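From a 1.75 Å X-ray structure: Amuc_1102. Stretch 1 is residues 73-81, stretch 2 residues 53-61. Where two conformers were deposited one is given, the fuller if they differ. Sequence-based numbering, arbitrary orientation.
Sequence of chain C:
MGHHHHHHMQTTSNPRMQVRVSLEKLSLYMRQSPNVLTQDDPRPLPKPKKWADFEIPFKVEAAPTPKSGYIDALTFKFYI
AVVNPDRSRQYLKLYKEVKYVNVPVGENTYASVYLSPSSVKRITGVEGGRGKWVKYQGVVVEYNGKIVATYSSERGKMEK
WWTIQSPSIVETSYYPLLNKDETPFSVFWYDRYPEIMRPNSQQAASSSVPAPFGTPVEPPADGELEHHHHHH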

ATOM      1  N   ALA C  73     -10.953 -13.157 -12.353  1.00 21.04           N
ATOM      2  CA  ALA C  73      -9.663 -13.210 -11.664  1.00 18.51           C
ATOM      3  C   ALA C  73      -8.908 -14.467 -12.060  1.00 19.99           C
ATOM      4  O   ALA C  73      -9.493 -15.447 -12.516  1.00 21.07           O
ATOM      5  CB  ALA C  73      -9.823 -13.185 -10.140  1.00 21.34           C
ATOM      6  N   LEU C  74      -7.589 -14.419 -11.853  1.00 18.96           N
ATOM      7  CA  LEU C  74      -6.691 -15.564 -11.935  1.00 16.67           C
ATOM      8  C   LEU C  74      -5.695 -15.413 -10.805  1.00 21.88           C
ATOM      9  O   LEU C  74      -5.197 -14.307 -10.566  1.00 19.79           O
ATOM     10  CB  LEU C  74      -5.901 -15.603 -13.249  1.00 19.15           C
ATOM     11  CG  LEU C  74      -6.535 -16.041 -14.547  1.00 22.38           C
ATOM     12  CD1 LEU C  74      -5.489 -15.934 -15.639  1.00 20.55           C
ATOM     13  CD2 LEU C  74      -7.026 -17.496 -14.377  1.00 20.32           C
ATOM     14  N   THR C  75      -5.373 -16.509 -10.134  1.00 21.38           N
ATOM     15  CA  THR C  75      -4.358 -16.470  -9.087  1.00 16.95           C
ATOM     16  C   THR C  75      -3.067 -17.086  -9.610  1.00 19.47           C
ATOM     17  O   THR C  75      -3.065 -18.225 -10.087  1.00 21.05           O
ATOM     18  CB  THR C  75      -4.847 -17.192  -7.831  1.00 21.27           C
ATOM     19  OG1 THR C  75      -5.952 -16.464  -7.284  1.00 24.01           O
ATOM     20  CG2 THR C  75      -3.741 -17.257  -6.787  1.00 25.70           C
ATOM     21  N   PHE C  76      -1.985 -16.320  -9.561  1.00 18.46           N
ATOM     22  CA  PHE C  76      -0.663 -16.796  -9.947  1.00 16.83           C
ATOM     23  C   PHE C  76       0.131 -17.086  -8.685  1.00 20.33           C
ATOM     24  O   PHE C  76       0.267 -16.211  -7.832  1.00 21.31           O
ATOM     25  CB  PHE C  76       0.079 -15.748 -10.780  1.00 17.17           C
ATOM     26  CG  PHE C  76      -0.291 -15.753 -12.230  1.00 17.31           C
ATOM     27  CD1 PHE C  76      -1.579 -15.423 -12.629  1.00 17.25           C
ATOM     28  CD2 PHE C  76       0.647 -16.085 -13.194  1.00 17.08           C
ATOM     29  CE1 PHE C  76      -1.927 -15.421 -13.977  1.00 17.43           C
ATOM     30  CE2 PHE C  76       0.304 -16.090 -14.551  1.00 18.45           C
ATOM     31  CZ  PHE C  76      -1.000 -15.760 -14.933  1.00 17.26           C
ATOM     32  N   LYS C  77       0.675 -18.295  -8.579  1.00 17.78           N
ATOM     33  CA  LYS C  77       1.548 -18.653  -7.466  1.00 17.61           C
ATOM     34  C   LYS C  77       2.964 -18.786  -8.006  1.00 18.02           C
ATOM     35  O   LYS C  77       3.210 -19.569  -8.930  1.00 19.07           O
ATOM     36  CB  LYS C  77       1.076 -19.943  -6.796  1.00 18.15           C
ATOM     37  CG  LYS C  77      -0.288 -19.801  -6.164  1.00 22.49           C
ATOM     38  CD  LYS C  77      -0.800 -21.131  -5.596  1.00 25.54           C
ATOM     39  CE  LYS C  77      -2.051 -20.908  -4.728  1.00 33.98           C
ATOM     40  NZ  LYS C  77      -2.586 -22.203  -4.199  1.00 33.38           N
ATOM     41  N   PHE C  78       3.876 -17.976  -7.470  1.00 16.75           N
ATOM     42  CA  PHE C  78       5.268 -17.977  -7.889  1.00 18.28           C
ATOM     43  C   PHE C  78       6.121 -18.699  -6.852  1.00 17.09           C
ATOM     44  O   PHE C  78       5.972 -18.457  -5.654  1.00 17.93           O
ATOM     45  CB  PHE C  78       5.798 -16.555  -8.043  1.00 18.21           C
ATOM     46  CG  PHE C  78       5.132 -15.764  -9.139  1.00 14.18           C
ATOM     47  CD1 PHE C  78       3.920 -15.130  -8.895  1.00 14.41           C
ATOM     48  CD2 PHE C  78       5.723 -15.640 -10.382  1.00 17.57           C
ATOM     49  CE1 PHE C  78       3.306 -14.378  -9.887  1.00 17.87           C
ATOM     50  CE2 PHE C  78       5.122 -14.892 -11.392  1.00 21.07           C
ATOM     51  CZ  PHE C  78       3.917 -14.255 -11.139  1.00 18.94           C
ATOM     52  N   TYR C  79       7.030 -19.551  -7.327  1.00 18.73           N
ATOM     53  CA  TYR C  79       7.980 -20.272  -6.484  1.00 20.06           C
ATOM     54  C   TYR C  79       9.369 -20.023  -7.034  1.00 19.31           C
ATOM     55  O   TYR C  79       9.637 -20.327  -8.204  1.00 20.59           O
ATOM     56  CB  TYR C  79       7.705 -21.782  -6.473  1.00 21.90           C
ATOM     57  CG  TYR C  79       6.293 -22.155  -6.101  1.00 21.43           C
ATOM     58  CD1 TYR C  79       5.308 -22.249  -7.078  1.00 21.49           C
ATOM     59  CD2 TYR C  79       5.948 -22.435  -4.788  1.00 22.46           C
ATOM     60  CE1 TYR C  79       4.016 -22.599  -6.757  1.00 21.57           C
ATOM     61  CE2 TYR C  79       4.649 -22.786  -4.452  1.00 24.91           C
ATOM     62  CZ  TYR C  79       3.688 -22.864  -5.448  1.00 27.75           C
ATOM     63  OH  TYR C  79       2.388 -23.213  -5.145  1.00 29.15           O
ATOM     64  N   ILE C  80      10.258 -19.505  -6.194  1.00 20.50           N
ATOM     65  CA  ILE C  80      11.623 -19.204  -6.595  0.50 20.24           C
ATOM     66  C   ILE C  80      12.563 -19.786  -5.549  1.00 21.15           C
ATOM     67  O   ILE C  80      12.369 -19.583  -4.346  1.00 20.72           O
ATOM     68  CB  ILE C  80      11.840 -17.688  -6.772  0.50 23.35           C
ATOM     69  CG1 ILE C  80      11.041 -17.193  -7.990  0.50 22.70           C
ATOM     70  CG2 ILE C  80      13.329 -17.372  -6.930  0.50 22.98           C
ATOM     71  CD1 ILE C  80      10.781 -15.686  -8.027  0.50 22.65           C
ATOM     72  N   ALA C  81      13.576 -20.518  -6.016  1.00 22.57           N
ATOM     73  CA  ALA C  81      14.545 -21.166  -5.140  1.00 23.73           C
ATOM     74  C   ALA C  81      15.926 -20.572  -5.368  1.00 18.84           C
ATOM     75  O   ALA C  81      16.378 -20.442  -6.515  1.00 22.67           O
ATOM     76  CB  ALA C  81      14.558 -22.687  -5.374  1.00 24.09           C
TER
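Stretch 2 53-61: DFEIPFKVE

Both stretches are β-strands throughout. Residues 73-81 are extended, with phi between -166° and -103° and psi between 120° and 159°, and residues 53-61 are likewise extended, from D53 at -118/106 to E61 at -133/164. Stretch 2 runs broadly against stretch 1: the N-to-C directions of the two strands differ by 131°, well short of a strictly antiparallel arrangement. Their axes come no closer than 10.6 Å, and no hydrogen bond passes between them. They are therefore not paired as neighbours in a sheet but face each other across a layer of side chains. The register follows the reversed direction, with the CA of L74 lying 9.8 Å from the CA of V60 near one end and the CA of F78 lying 9.4 Å from the CA of F54 toward the other.

The alternation of the extended backbone sends every second side chain into this layer. In stretch 1 the CA-to-CB bonds of L74, F76, F78 and I80 point toward stretch 2, whereas the intervening residues make no contact with it. Stretch 2 answers with F54, I56, F58 and V60; E55 and P57 point away. All eight inward residues are apolar and buried, and together the two stretches cover 346 Å² of each other's surface.

At one end, L74 (m, t) packs its CD1 against both V60 and F58, 3.9 Å from V60 CG2 and 4.0 Å from F58 CE2. Next along the strand, F76 directs the edge of its ring toward the face of F58, which adopts the p rotamer. Their ring centroids are 4.8 Å apart, the planes are inclined at 50°, and F76 CZ approaches F58 CE1 to 3.5 Å. F58 thus receives two successive inward residues of stretch 1, L74 and F76.

I56 (t, t) plays a similar bridging part with looser packing. Its CG2 lies 4.4 Å from F76 CE2 and 4.3 Å from F78 CE2, so that one methyl group touches two phenylalanine rings.

Beyond F78, the contact tightens again at I80 and F54, both with chi1 in the m well. I80 CD1 sits over one face of the F54 ring, 3.5 Å from the centroid of F54 and only 8° off the ring normal, a CH-π contact almost directly above the ring centre; the closest atom pair is I80 CD1 to F54 CE2, at 3.6 Å. The interface is thus held by apolar and aromatic packing alone.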

ATOM      1  N   ASP C  53      13.193  -8.506 -11.611  1.00 16.82           N
ATOM      2  CA  ASP C  53      11.837  -8.460 -12.154  1.00 16.12           C
ATOM      3  C   ASP C  53      11.609  -9.769 -12.897  1.00 16.26           C
ATOM      4  O   ASP C  53      12.177  -9.975 -13.974  1.00 19.49           O
ATOM      5  CB  ASP C  53      11.690  -7.238 -13.071  1.00 17.23           C
ATOM      6  CG  ASP C  53      10.381  -7.206 -13.848  1.00 19.97           C
ATOM      7  OD1 ASP C  53       9.470  -8.023 -13.605  1.00 18.61           O
ATOM      8  OD2 ASP C  53      10.273  -6.306 -14.694  1.00 19.73           O
ATOM      9  N   PHE C  54      10.806 -10.658 -12.306  1.00 15.20           N
ATOM     10  CA  PHE C  54      10.494 -11.949 -12.907  1.00 17.99           C
ATOM     11  C   PHE C  54       9.237 -11.780 -13.746  1.00 19.41           C
ATOM     12  O   PHE C  54       8.200 -11.385 -13.217  1.00 18.40           O
ATOM     13  CB  PHE C  54      10.273 -13.024 -11.838  1.00 16.86           C
ATOM     14  CG  PHE C  54      11.496 -13.339 -11.014  1.00 17.63           C
ATOM     15  CD1 PHE C  54      12.368 -14.355 -11.402  1.00 19.74           C
ATOM     16  CD2 PHE C  54      11.756 -12.653  -9.837  1.00 18.56           C
ATOM     17  CE1 PHE C  54      13.506 -14.664 -10.620  1.00 22.26           C
ATOM     18  CE2 PHE C  54      12.876 -12.942  -9.067  1.00 21.06           C
ATOM     19  CZ  PHE C  54      13.748 -13.959  -9.460  1.00 23.70           C
ATOM     20  N   GLU C  55       9.325 -12.077 -15.044  1.00 15.21           N
ATOM     21  CA  GLU C  55       8.234 -11.819 -15.984  1.00 17.20           C
ATOM     22  C   GLU C  55       7.819 -13.120 -16.642  1.00 16.21           C
ATOM     23  O   GLU C  55       8.681 -13.868 -17.103  1.00 17.15           O
ATOM     24  CB  GLU C  55       8.683 -10.846 -17.075  1.00 15.80           C
ATOM     25  CG  GLU C  55       9.108  -9.478 -16.560  1.00 16.29           C
ATOM     26  CD  GLU C  55       7.925  -8.559 -16.481  1.00 17.02           C
ATOM     27  OE1 GLU C  55       7.134  -8.538 -17.462  1.00 17.57           O
ATOM     28  OE2 GLU C  55       7.762  -7.878 -15.443  1.00 16.69           O
ATOM     29  N   ILE C  56       6.513 -13.390 -16.724  1.00 17.13           N
ATOM     30  CA  ILE C  56       6.016 -14.526 -17.485  1.00 14.70           C
ATOM     31  C   ILE C  56       4.898 -14.102 -18.431  1.00 17.94           C
ATOM     32  O   ILE C  56       3.862 -13.597 -17.985  1.00 15.71           O
ATOM     33  CB  ILE C  56       5.568 -15.701 -16.590  1.00 16.57           C
ATOM     34  CG1 ILE C  56       5.147 -16.901 -17.449  1.00 18.15           C
ATOM     35  CG2 ILE C  56       4.479 -15.310 -15.576  1.00 16.04           C
ATOM     36  CD1 ILE C  56       5.197 -18.233 -16.656  1.00 16.69           C
ATOM     37  N   PRO C  57       5.075 -14.250 -19.742  1.00 17.39           N
ATOM     38  CA  PRO C  57       3.983 -13.971 -20.676  1.00 16.44           C
ATOM     39  C   PRO C  57       2.904 -15.027 -20.574  1.00 14.97           C
ATOM     40  O   PRO C  57       3.184 -16.202 -20.330  1.00 18.49           O
ATOM     41  CB  PRO C  57       4.650 -14.049 -22.059  1.00 19.57           C
ATOM     42  CG  PRO C  57       6.115 -14.156 -21.828  1.00 18.78           C
ATOM     43  CD  PRO C  57       6.286 -14.731 -20.422  1.00 18.56           C
ATOM     44  N   PHE C  58       1.659 -14.604 -20.795  1.00 17.87           N
ATOM     45  CA  PHE C  58       0.576 -15.577 -20.846  1.00 17.63           C
ATOM     46  C   PHE C  58      -0.594 -15.034 -21.653  1.00 19.52           C
ATOM     47  O   PHE C  58      -0.697 -13.835 -21.910  1.00 18.26           O
ATOM     48  CB  PHE C  58       0.124 -15.997 -19.442  1.00 16.93           C
ATOM     49  CG  PHE C  58      -0.682 -14.961 -18.696  1.00 19.67           C
ATOM     50  CD1 PHE C  58      -0.055 -13.992 -17.931  1.00 17.72           C
ATOM     51  CD2 PHE C  58      -2.061 -15.011 -18.697  1.00 17.70           C
ATOM     52  CE1 PHE C  58      -0.800 -13.078 -17.200  1.00 15.84           C
ATOM     53  CE2 PHE C  58      -2.813 -14.102 -17.970  1.00 18.59           C
ATOM     54  CZ  PHE C  58      -2.185 -13.125 -17.227  1.00 16.85           C
ATOM     55  N   LYS C  59      -1.467 -15.958 -22.071  1.00 18.69           N
ATOM     56  CA  LYS C  59      -2.697 -15.628 -22.777  1.00 20.13           C
ATOM     57  C   LYS C  59      -3.790 -16.553 -22.258  1.00 19.80           C
ATOM     58  O   LYS C  59      -3.519 -17.713 -21.933  1.00 21.99           O
ATOM     59  CB  LYS C  59      -2.530 -15.774 -24.305  1.00 24.04           C
ATOM     60  CG  LYS C  59      -3.806 -15.496 -25.088  1.00 24.29           C
ATOM     61  CD  LYS C  59      -3.601 -15.761 -26.581  1.00 33.82           C
ATOM     62  CE  LYS C  59      -3.135 -14.514 -27.288  1.00 32.73           C
ATOM     63  NZ  LYS C  59      -3.247 -14.647 -28.783  1.00 32.84           N
ATOM     64  N   VAL C  60      -5.012 -16.035 -22.156  1.00 18.77           N
ATOM     65  CA  VAL C  60      -6.159 -16.766 -21.622  1.00 17.96           C
ATOM     66  C   VAL C  60      -7.135 -17.066 -22.751  1.00 17.74           C
ATOM     67  O   VAL C  60      -7.371 -16.217 -23.613  1.00 19.96           O
ATOM     68  CB  VAL C  60      -6.881 -15.961 -20.523  1.00 20.60           C
ATOM     69  CG1 VAL C  60      -7.988 -16.794 -19.878  1.00 20.47           C
ATOM     70  CG2 VAL C  60      -5.888 -15.465 -19.489  1.00 19.91           C
ATOM     71  N   GLU C  61      -7.750 -18.248 -22.709  1.00 21.12           N
ATOM     72  CA  GLU C  61      -8.912 -18.539 -23.546  1.00 20.32           C
ATOM     73  C   GLU C  61      -9.971 -19.180 -22.666  1.00 19.13           C
ATOM     74  O   GLU C  61      -9.684 -19.625 -21.555  1.00 20.98           O
ATOM     75  CB  GLU C  61      -8.556 -19.456 -24.733  1.00 22.26           C
ATOM     76  CG  GLU C  61      -7.477 -18.904 -25.695  1.00 23.02           C
ATOM     77  CD  GLU C  61      -7.948 -17.732 -26.551  1.00 24.21           C
ATOM     78  OE1 GLU C  61      -9.159 -17.405 -26.524  1.00 25.12           O
ATOM     79  OE2 GLU C  61      -7.101 -17.151 -27.271  1.00 28.82           O
TER